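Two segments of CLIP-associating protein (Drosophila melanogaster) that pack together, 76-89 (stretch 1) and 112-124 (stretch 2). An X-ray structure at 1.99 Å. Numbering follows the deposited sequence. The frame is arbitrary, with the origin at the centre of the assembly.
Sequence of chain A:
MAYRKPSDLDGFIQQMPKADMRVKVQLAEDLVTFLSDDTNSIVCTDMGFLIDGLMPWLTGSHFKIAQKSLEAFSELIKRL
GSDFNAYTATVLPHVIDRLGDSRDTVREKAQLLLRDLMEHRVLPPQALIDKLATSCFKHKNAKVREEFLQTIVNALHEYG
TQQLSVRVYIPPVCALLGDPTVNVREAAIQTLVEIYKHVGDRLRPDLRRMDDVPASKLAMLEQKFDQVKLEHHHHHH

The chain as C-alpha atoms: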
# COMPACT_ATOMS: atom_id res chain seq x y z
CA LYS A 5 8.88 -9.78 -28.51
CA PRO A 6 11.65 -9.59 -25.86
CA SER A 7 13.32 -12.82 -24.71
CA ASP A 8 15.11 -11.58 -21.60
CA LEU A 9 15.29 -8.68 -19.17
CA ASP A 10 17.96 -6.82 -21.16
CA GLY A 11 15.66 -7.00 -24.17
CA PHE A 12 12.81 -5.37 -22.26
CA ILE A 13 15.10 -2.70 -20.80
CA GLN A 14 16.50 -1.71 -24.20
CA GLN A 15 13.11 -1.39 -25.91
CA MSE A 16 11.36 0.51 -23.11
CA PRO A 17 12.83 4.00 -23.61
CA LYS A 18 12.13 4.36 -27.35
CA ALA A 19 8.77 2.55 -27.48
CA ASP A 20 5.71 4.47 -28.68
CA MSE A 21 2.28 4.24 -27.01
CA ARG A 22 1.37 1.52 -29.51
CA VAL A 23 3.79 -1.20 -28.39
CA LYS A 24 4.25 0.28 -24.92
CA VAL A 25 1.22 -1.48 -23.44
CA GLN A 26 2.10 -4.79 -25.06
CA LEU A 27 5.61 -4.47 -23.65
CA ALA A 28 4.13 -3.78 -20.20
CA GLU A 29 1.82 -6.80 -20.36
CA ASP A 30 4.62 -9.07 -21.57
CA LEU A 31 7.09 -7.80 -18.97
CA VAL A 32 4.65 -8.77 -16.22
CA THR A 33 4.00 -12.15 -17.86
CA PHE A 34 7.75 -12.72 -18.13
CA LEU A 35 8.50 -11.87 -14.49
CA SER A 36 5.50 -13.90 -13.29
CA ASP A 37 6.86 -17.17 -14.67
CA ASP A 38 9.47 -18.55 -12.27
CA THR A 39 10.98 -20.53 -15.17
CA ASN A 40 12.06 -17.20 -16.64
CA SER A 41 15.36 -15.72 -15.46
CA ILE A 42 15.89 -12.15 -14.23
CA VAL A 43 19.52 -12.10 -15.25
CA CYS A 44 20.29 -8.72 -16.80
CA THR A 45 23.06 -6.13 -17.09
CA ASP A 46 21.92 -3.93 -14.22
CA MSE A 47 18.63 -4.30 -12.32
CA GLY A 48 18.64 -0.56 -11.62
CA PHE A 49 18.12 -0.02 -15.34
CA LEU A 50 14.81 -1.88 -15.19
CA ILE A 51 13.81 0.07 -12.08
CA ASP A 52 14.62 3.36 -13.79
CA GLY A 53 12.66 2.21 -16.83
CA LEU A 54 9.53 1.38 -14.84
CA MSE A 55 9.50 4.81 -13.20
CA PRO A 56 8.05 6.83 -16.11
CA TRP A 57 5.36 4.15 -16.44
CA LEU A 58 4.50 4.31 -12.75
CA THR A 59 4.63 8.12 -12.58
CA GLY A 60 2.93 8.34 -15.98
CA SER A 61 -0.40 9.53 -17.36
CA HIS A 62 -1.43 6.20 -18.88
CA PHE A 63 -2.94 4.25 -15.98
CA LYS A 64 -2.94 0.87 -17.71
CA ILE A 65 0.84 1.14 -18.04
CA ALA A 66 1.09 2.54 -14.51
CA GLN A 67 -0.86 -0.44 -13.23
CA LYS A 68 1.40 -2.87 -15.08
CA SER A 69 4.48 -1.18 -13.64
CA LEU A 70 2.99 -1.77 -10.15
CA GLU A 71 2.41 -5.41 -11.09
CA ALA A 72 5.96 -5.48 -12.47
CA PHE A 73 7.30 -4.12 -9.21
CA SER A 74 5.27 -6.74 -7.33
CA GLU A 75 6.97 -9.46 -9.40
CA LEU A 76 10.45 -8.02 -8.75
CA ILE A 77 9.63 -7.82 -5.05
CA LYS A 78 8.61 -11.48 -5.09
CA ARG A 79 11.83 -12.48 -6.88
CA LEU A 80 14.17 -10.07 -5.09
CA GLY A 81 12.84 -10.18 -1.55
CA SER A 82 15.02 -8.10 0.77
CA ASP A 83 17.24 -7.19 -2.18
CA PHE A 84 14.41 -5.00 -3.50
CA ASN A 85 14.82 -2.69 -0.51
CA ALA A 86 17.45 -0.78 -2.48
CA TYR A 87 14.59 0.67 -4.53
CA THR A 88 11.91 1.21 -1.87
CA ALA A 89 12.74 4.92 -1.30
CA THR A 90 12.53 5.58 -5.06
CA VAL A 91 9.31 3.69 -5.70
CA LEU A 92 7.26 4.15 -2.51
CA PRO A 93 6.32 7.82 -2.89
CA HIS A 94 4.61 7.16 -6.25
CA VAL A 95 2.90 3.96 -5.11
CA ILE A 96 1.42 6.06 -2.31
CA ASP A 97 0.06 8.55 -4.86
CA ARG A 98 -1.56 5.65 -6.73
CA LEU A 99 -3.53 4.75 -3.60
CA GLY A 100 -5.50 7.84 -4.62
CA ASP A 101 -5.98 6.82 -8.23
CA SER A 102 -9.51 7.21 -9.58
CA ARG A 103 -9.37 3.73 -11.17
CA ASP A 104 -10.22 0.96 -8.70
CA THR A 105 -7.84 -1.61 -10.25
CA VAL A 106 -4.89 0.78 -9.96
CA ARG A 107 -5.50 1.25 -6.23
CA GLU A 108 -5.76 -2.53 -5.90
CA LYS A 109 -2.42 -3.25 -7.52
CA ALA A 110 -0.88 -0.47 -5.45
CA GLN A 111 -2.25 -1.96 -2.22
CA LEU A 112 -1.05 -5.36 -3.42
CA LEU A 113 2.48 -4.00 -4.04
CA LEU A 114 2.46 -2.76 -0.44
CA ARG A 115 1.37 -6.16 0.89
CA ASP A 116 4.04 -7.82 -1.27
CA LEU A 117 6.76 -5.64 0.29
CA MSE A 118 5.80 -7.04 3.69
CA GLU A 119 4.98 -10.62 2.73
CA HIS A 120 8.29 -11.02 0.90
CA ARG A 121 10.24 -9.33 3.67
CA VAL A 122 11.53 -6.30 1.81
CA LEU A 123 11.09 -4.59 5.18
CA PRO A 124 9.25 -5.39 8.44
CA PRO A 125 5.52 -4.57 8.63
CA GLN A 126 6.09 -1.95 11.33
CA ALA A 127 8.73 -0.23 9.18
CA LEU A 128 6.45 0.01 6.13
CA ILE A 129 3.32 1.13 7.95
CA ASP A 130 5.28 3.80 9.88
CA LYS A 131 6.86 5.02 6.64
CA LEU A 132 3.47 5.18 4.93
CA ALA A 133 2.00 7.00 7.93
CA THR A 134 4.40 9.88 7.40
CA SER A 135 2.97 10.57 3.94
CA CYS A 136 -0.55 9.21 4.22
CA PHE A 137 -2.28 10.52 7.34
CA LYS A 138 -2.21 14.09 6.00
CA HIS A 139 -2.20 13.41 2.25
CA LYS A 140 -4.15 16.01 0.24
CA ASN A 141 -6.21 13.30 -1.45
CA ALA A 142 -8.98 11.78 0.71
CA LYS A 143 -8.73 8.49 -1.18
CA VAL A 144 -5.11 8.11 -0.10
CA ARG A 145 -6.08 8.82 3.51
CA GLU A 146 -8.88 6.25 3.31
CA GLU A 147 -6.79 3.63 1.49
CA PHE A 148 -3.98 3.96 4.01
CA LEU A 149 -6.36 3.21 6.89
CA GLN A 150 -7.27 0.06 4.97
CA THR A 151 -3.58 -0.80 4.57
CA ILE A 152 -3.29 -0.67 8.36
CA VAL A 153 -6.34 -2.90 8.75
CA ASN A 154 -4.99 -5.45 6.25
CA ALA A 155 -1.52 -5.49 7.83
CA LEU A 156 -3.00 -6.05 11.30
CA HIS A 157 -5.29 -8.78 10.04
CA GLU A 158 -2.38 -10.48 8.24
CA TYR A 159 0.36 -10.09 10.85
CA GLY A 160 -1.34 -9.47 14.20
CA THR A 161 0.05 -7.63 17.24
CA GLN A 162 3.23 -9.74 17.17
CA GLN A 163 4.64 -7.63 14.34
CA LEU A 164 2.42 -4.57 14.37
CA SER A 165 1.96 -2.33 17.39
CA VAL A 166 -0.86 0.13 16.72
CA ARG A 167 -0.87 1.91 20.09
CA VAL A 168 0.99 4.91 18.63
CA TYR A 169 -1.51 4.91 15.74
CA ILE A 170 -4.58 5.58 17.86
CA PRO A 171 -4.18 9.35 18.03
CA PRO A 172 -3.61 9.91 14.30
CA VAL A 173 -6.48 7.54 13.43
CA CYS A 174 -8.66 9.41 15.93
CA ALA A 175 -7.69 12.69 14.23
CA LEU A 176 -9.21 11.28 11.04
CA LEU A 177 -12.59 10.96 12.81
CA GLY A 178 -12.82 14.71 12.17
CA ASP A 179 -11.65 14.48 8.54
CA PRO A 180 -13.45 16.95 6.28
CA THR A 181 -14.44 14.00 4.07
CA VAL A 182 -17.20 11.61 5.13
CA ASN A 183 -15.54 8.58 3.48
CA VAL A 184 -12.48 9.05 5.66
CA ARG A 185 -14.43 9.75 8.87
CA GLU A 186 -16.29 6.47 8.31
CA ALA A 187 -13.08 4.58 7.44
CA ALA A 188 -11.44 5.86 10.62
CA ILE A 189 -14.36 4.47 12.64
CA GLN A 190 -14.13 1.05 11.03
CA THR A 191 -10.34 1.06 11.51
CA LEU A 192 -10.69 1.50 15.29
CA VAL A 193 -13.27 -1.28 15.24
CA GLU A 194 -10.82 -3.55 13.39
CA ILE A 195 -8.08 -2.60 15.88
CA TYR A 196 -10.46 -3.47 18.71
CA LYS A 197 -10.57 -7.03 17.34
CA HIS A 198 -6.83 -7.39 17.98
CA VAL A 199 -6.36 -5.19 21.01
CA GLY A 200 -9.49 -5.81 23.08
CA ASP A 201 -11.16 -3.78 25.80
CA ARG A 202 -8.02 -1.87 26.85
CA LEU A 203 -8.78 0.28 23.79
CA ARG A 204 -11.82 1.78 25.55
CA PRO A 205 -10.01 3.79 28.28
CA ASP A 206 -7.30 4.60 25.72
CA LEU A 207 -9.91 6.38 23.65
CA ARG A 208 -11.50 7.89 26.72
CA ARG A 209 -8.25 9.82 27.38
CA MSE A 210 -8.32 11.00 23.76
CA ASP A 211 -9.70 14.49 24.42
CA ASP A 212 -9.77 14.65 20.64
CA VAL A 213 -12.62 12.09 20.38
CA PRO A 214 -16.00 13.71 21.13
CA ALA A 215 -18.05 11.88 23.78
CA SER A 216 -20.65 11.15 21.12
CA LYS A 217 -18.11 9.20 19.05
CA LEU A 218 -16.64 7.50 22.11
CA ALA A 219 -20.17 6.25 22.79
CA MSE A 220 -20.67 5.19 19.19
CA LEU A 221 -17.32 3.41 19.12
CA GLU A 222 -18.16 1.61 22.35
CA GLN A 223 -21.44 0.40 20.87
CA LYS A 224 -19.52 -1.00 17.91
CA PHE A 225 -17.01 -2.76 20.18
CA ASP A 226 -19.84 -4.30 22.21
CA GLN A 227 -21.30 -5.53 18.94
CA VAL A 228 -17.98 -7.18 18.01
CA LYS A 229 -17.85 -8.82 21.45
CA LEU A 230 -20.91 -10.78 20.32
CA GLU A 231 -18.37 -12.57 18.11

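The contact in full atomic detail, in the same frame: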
# COMPACT_ATOMS: atom_id res chain seq x y z
N LEU A 76 9.07 -8.22 -9.20
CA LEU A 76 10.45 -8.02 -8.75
C LEU A 76 10.59 -8.19 -7.24
O LEU A 76 11.56 -8.79 -6.76
CB LEU A 76 10.96 -6.63 -9.16
CG LEU A 76 11.09 -6.37 -10.67
CD1 LEU A 76 11.28 -4.88 -10.95
CD2 LEU A 76 12.23 -7.18 -11.26
N ILE A 77 9.62 -7.66 -6.49
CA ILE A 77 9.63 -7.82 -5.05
C ILE A 77 9.61 -9.30 -4.70
O ILE A 77 10.38 -9.76 -3.86
CB ILE A 77 8.42 -7.13 -4.39
CG1 ILE A 77 8.57 -5.61 -4.46
CG2 ILE A 77 8.26 -7.57 -2.95
CD1 ILE A 77 7.25 -4.91 -4.33
N LYS A 78 8.71 -10.05 -5.34
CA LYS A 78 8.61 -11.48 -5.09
C LYS A 78 9.92 -12.21 -5.40
O LYS A 78 10.33 -13.09 -4.64
CB LYS A 78 7.47 -12.10 -5.89
CG LYS A 78 6.10 -11.64 -5.44
CD LYS A 78 5.05 -12.15 -6.38
CE LYS A 78 3.78 -11.35 -6.26
NZ LYS A 78 2.78 -11.85 -7.24
N ARG A 79 10.57 -11.85 -6.50
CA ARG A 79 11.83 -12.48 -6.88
C ARG A 79 13.01 -11.99 -6.07
O ARG A 79 13.93 -12.76 -5.78
CB ARG A 79 12.14 -12.23 -8.36
CG ARG A 79 11.19 -12.89 -9.32
CD ARG A 79 11.67 -12.64 -10.72
NE ARG A 79 10.87 -13.36 -11.70
CZ ARG A 79 11.27 -14.46 -12.32
NH1 ARG A 79 12.47 -14.99 -12.08
NH2 ARG A 79 10.46 -15.04 -13.20
N LEU A 80 13.00 -10.71 -5.72
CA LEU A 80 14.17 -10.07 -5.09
C LEU A 80 14.15 -10.12 -3.57
O LEU A 80 15.20 -10.10 -2.93
CB LEU A 80 14.29 -8.62 -5.54
CG LEU A 80 15.24 -8.35 -6.70
CD1 LEU A 80 15.00 -9.33 -7.82
CD2 LEU A 80 15.08 -6.92 -7.19
N GLY A 81 12.96 -10.18 -2.99
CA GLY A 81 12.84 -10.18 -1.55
C GLY A 81 13.57 -8.98 -0.97
O GLY A 81 13.41 -7.87 -1.47
N SER A 82 14.37 -9.21 0.06
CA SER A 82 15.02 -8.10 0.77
C SER A 82 15.92 -7.29 -0.15
O SER A 82 16.19 -6.12 0.12
CB SER A 82 15.80 -8.60 2.00
OG SER A 82 16.91 -9.41 1.64
N ASP A 83 16.38 -7.90 -1.24
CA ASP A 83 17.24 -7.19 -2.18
C ASP A 83 16.53 -5.99 -2.82
O ASP A 83 17.15 -4.99 -3.16
CB ASP A 83 17.81 -8.14 -3.23
CG ASP A 83 18.79 -9.15 -2.64
OD1 ASP A 83 19.48 -8.81 -1.65
OD2 ASP A 83 18.86 -10.29 -3.15
N PHE A 84 15.21 -6.09 -2.94
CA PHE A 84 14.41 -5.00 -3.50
C PHE A 84 14.52 -3.71 -2.69
O PHE A 84 14.25 -2.63 -3.20
CB PHE A 84 12.93 -5.39 -3.61
CG PHE A 84 12.11 -4.40 -4.40
CD1 PHE A 84 11.49 -3.34 -3.77
CD2 PHE A 84 11.98 -4.53 -5.78
CE1 PHE A 84 10.74 -2.42 -4.49
CE2 PHE A 84 11.24 -3.63 -6.52
CZ PHE A 84 10.62 -2.57 -5.88
N ASN A 85 14.91 -3.83 -1.42
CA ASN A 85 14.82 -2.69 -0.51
C ASN A 85 15.73 -1.54 -0.94
O ASN A 85 15.64 -0.44 -0.41
CB ASN A 85 15.09 -3.09 0.94
CG ASN A 85 14.53 -2.09 1.93
OD1 ASN A 85 13.50 -1.45 1.68
ND2 ASN A 85 15.21 -1.93 3.06
N ALA A 86 16.60 -1.81 -1.91
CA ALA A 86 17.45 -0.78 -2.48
C ALA A 86 16.62 0.23 -3.26
O ALA A 86 17.05 1.36 -3.49
CB ALA A 86 18.50 -1.40 -3.39
N TYR A 87 15.41 -0.16 -3.65
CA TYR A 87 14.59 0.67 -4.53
C TYR A 87 13.36 1.25 -3.84
O TYR A 87 12.67 2.10 -4.39
CB TYR A 87 14.18 -0.15 -5.75
CG TYR A 87 15.36 -0.84 -6.41
CD1 TYR A 87 16.34 -0.10 -7.05
CD2 TYR A 87 15.49 -2.22 -6.37
CE1 TYR A 87 17.42 -0.72 -7.65
CE2 TYR A 87 16.58 -2.85 -6.97
CZ TYR A 87 17.54 -2.09 -7.61
OH TYR A 87 18.62 -2.70 -8.21
N THR A 88 13.09 0.77 -2.62
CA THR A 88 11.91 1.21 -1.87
C THR A 88 11.75 2.75 -1.81
O THR A 88 10.68 3.27 -2.10
CB THR A 88 11.91 0.62 -0.44
OG1 THR A 88 12.06 -0.81 -0.52
CG2 THR A 88 10.61 0.95 0.29
N ALA A 89 12.80 3.46 -1.44
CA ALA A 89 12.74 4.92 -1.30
C ALA A 89 12.40 5.63 -2.62
O ALA A 89 11.82 6.71 -2.62
CB ALA A 89 14.05 5.45 -0.75
N LEU A 112 -1.67 -4.04 -3.33
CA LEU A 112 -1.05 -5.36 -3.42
C LEU A 112 0.49 -5.25 -3.41
O LEU A 112 1.16 -6.04 -2.76
CB LEU A 112 -1.58 -6.12 -4.64
CG LEU A 112 -1.05 -7.53 -4.92
CD1 LEU A 112 -0.93 -8.37 -3.65
CD2 LEU A 112 -1.93 -8.23 -5.95
N LEU A 113 1.04 -4.26 -4.11
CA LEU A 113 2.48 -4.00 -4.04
C LEU A 113 2.93 -3.77 -2.60
O LEU A 113 3.98 -4.28 -2.17
CB LEU A 113 2.85 -2.77 -4.91
CG LEU A 113 4.34 -2.42 -5.02
CD1 LEU A 113 4.67 -1.59 -6.31
CD2 LEU A 113 4.85 -1.71 -3.77
N LEU A 114 2.14 -3.00 -1.85
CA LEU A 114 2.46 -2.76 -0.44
C LEU A 114 2.43 -4.06 0.37
O LEU A 114 3.33 -4.31 1.16
CB LEU A 114 1.52 -1.71 0.18
CG LEU A 114 1.58 -0.30 -0.43
CD1 LEU A 114 0.51 0.59 0.21
CD2 LEU A 114 2.96 0.29 -0.27
N ARG A 115 1.41 -4.88 0.18
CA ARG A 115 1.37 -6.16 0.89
C ARG A 115 2.55 -7.06 0.49
O ARG A 115 3.11 -7.78 1.33
CB ARG A 115 0.02 -6.85 0.68
CG ARG A 115 -1.16 -6.08 1.30
CD ARG A 115 -2.40 -6.96 1.47
NE ARG A 115 -2.94 -7.43 0.19
CZ ARG A 115 -3.80 -6.73 -0.55
NH1 ARG A 115 -4.22 -5.54 -0.14
NH2 ARG A 115 -4.25 -7.22 -1.69
N ASP A 116 2.92 -7.02 -0.78
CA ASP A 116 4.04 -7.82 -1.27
C ASP A 116 5.36 -7.41 -0.61
O ASP A 116 6.17 -8.27 -0.25
CB ASP A 116 4.15 -7.78 -2.80
CG ASP A 116 3.03 -8.55 -3.49
OD1 ASP A 116 2.46 -9.50 -2.90
OD2 ASP A 116 2.71 -8.20 -4.64
N LEU A 117 5.57 -6.11 -0.43
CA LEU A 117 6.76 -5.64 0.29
C LEU A 117 6.91 -6.31 1.66
O LEU A 117 8.01 -6.65 2.09
CB LEU A 117 6.72 -4.12 0.47
CG LEU A 117 6.88 -3.20 -0.75
CD1 LEU A 117 6.57 -1.75 -0.38
CD2 LEU A 117 8.30 -3.30 -1.35
N MSE A 118 5.79 -6.47 2.35
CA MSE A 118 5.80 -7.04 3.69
C MSE A 118 5.85 -8.56 3.63
O MSE A 118 6.64 -9.19 4.33
CB MSE A 118 4.58 -6.56 4.47
CG MSE A 118 4.59 -5.07 4.73
SE MSE A 118 3.06 -4.51 5.85
CE MSE A 118 1.70 -4.58 4.47
N GLU A 119 5.02 -9.17 2.79
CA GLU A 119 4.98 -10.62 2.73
C GLU A 119 6.34 -11.18 2.32
O GLU A 119 6.81 -12.17 2.88
CB GLU A 119 3.89 -11.12 1.78
CG GLU A 119 3.76 -12.65 1.78
CD GLU A 119 2.56 -13.16 0.99
OE1 GLU A 119 1.73 -12.34 0.52
OE2 GLU A 119 2.43 -14.40 0.84
N HIS A 120 7.00 -10.53 1.37
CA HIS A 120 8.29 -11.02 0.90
C HIS A 120 9.48 -10.39 1.61
O HIS A 120 10.61 -10.47 1.15
CB HIS A 120 8.38 -10.89 -0.63
CG HIS A 120 7.26 -11.61 -1.32
ND1 HIS A 120 7.33 -12.94 -1.65
CD2 HIS A 120 6.02 -11.19 -1.66
CE1 HIS A 120 6.19 -13.31 -2.20
NE2 HIS A 120 5.37 -12.27 -2.22
N ARG A 121 9.20 -9.77 2.75
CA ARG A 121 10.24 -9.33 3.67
C ARG A 121 11.22 -8.33 3.08
O ARG A 121 12.42 -8.36 3.38
CB ARG A 121 11.00 -10.54 4.24
CG ARG A 121 10.12 -11.57 4.91
CD ARG A 121 10.96 -12.61 5.63
NE ARG A 121 10.13 -13.57 6.36
CZ ARG A 121 9.69 -13.39 7.60
NH1 ARG A 121 10.00 -12.27 8.25
NH2 ARG A 121 8.94 -14.31 8.18
N VAL A 122 10.71 -7.42 2.25
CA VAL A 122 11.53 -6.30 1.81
C VAL A 122 11.90 -5.47 3.03
O VAL A 122 13.04 -5.06 3.20
CB VAL A 122 10.79 -5.42 0.80
CG1 VAL A 122 11.63 -4.22 0.43
CG2 VAL A 122 10.47 -6.23 -0.44
N LEU A 123 10.90 -5.23 3.88
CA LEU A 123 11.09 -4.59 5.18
C LEU A 123 9.99 -5.07 6.13
O LEU A 123 8.94 -5.53 5.69
CB LEU A 123 11.05 -3.06 5.08
CG LEU A 123 10.12 -2.30 4.13
CD1 LEU A 123 8.80 -2.99 3.87
CD2 LEU A 123 9.91 -0.87 4.64
N PRO A 124 10.23 -4.95 7.44
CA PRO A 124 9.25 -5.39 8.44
C PRO A 124 7.94 -4.62 8.33
O PRO A 124 7.95 -3.45 7.92
CB PRO A 124 9.94 -5.09 9.77
CG PRO A 124 11.39 -4.99 9.45
CD PRO A 124 11.44 -4.41 8.07
O HOH W 1 1.24 -9.71 -6.33
O HOH W 2 10.25 -13.75 -1.98

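Two nearly parallel helix ends, 5° apart in direction and 9.2 Å at closest approach, pack here without one direct hydrogen bond between them; the contact includes apolar packing, one CH-pi contact and two bridging waters. The contact opens on stretch 2 with Leu-113, whose CA-to-CB bond points sideways but whose end reaches in, so that its CG lies 3.9 Å from CD1 of Ile-77. That isoleucine, pointing toward stretch 2, is the central knob, and the following residues form its socket.

One turn on, Asp-116 serves two neighbours. Its backbone O sits 3.5 Å from CG2 of Ile-77 while still accepting the helical bond from His-120 N. Its carboxylate stops short of a salt bridge: OD2 is 4.5 Å from NZ of Lys-78, and water 1 bridges the two, accepting from Lys-78 NZ at 2.8 Å and donating to Asp-116 OD2 at 2.7 Å. Leu-117 then brings CD2 to 3.5 Å from CD1 of Ile-77 and 4.0 Å from CD1 of Phe-84.

At His-120 helical geometry ends, and the ring turns a face to the aliphatic part of Lys-78, with CG of Lys-78 3.7 Å from the centroid of the His-120 ring. Water 2 links the same pair, its O lying 2.7 Å from Lys-78 O and 3.0 Å from His-120 ND1. The carbonyl O of His-120 meets CA of Gly-81 at 3.5 Å, a CA-H...O contact. An ideal CB on Gly-81 would lie 3.6 Å from O of His-120, while the positive phi by itself favours glycine.

Beyond Arg-121, whose CA-to-CB bond points sideways and whose guanidinium reaches no atom of stretch 1, Val-122 packs among several residues of stretch 1. Its CG2 rests 3.6 Å from CG2 of Ile-77, and its CG1 lies at the edge of the Phe-84 ring and 3.6 Å from OG1 of Thr-88. Thr-88 OG1 donates to Asn-85 OD1 at 2.7 Å, tying together two residues that both touch the valine.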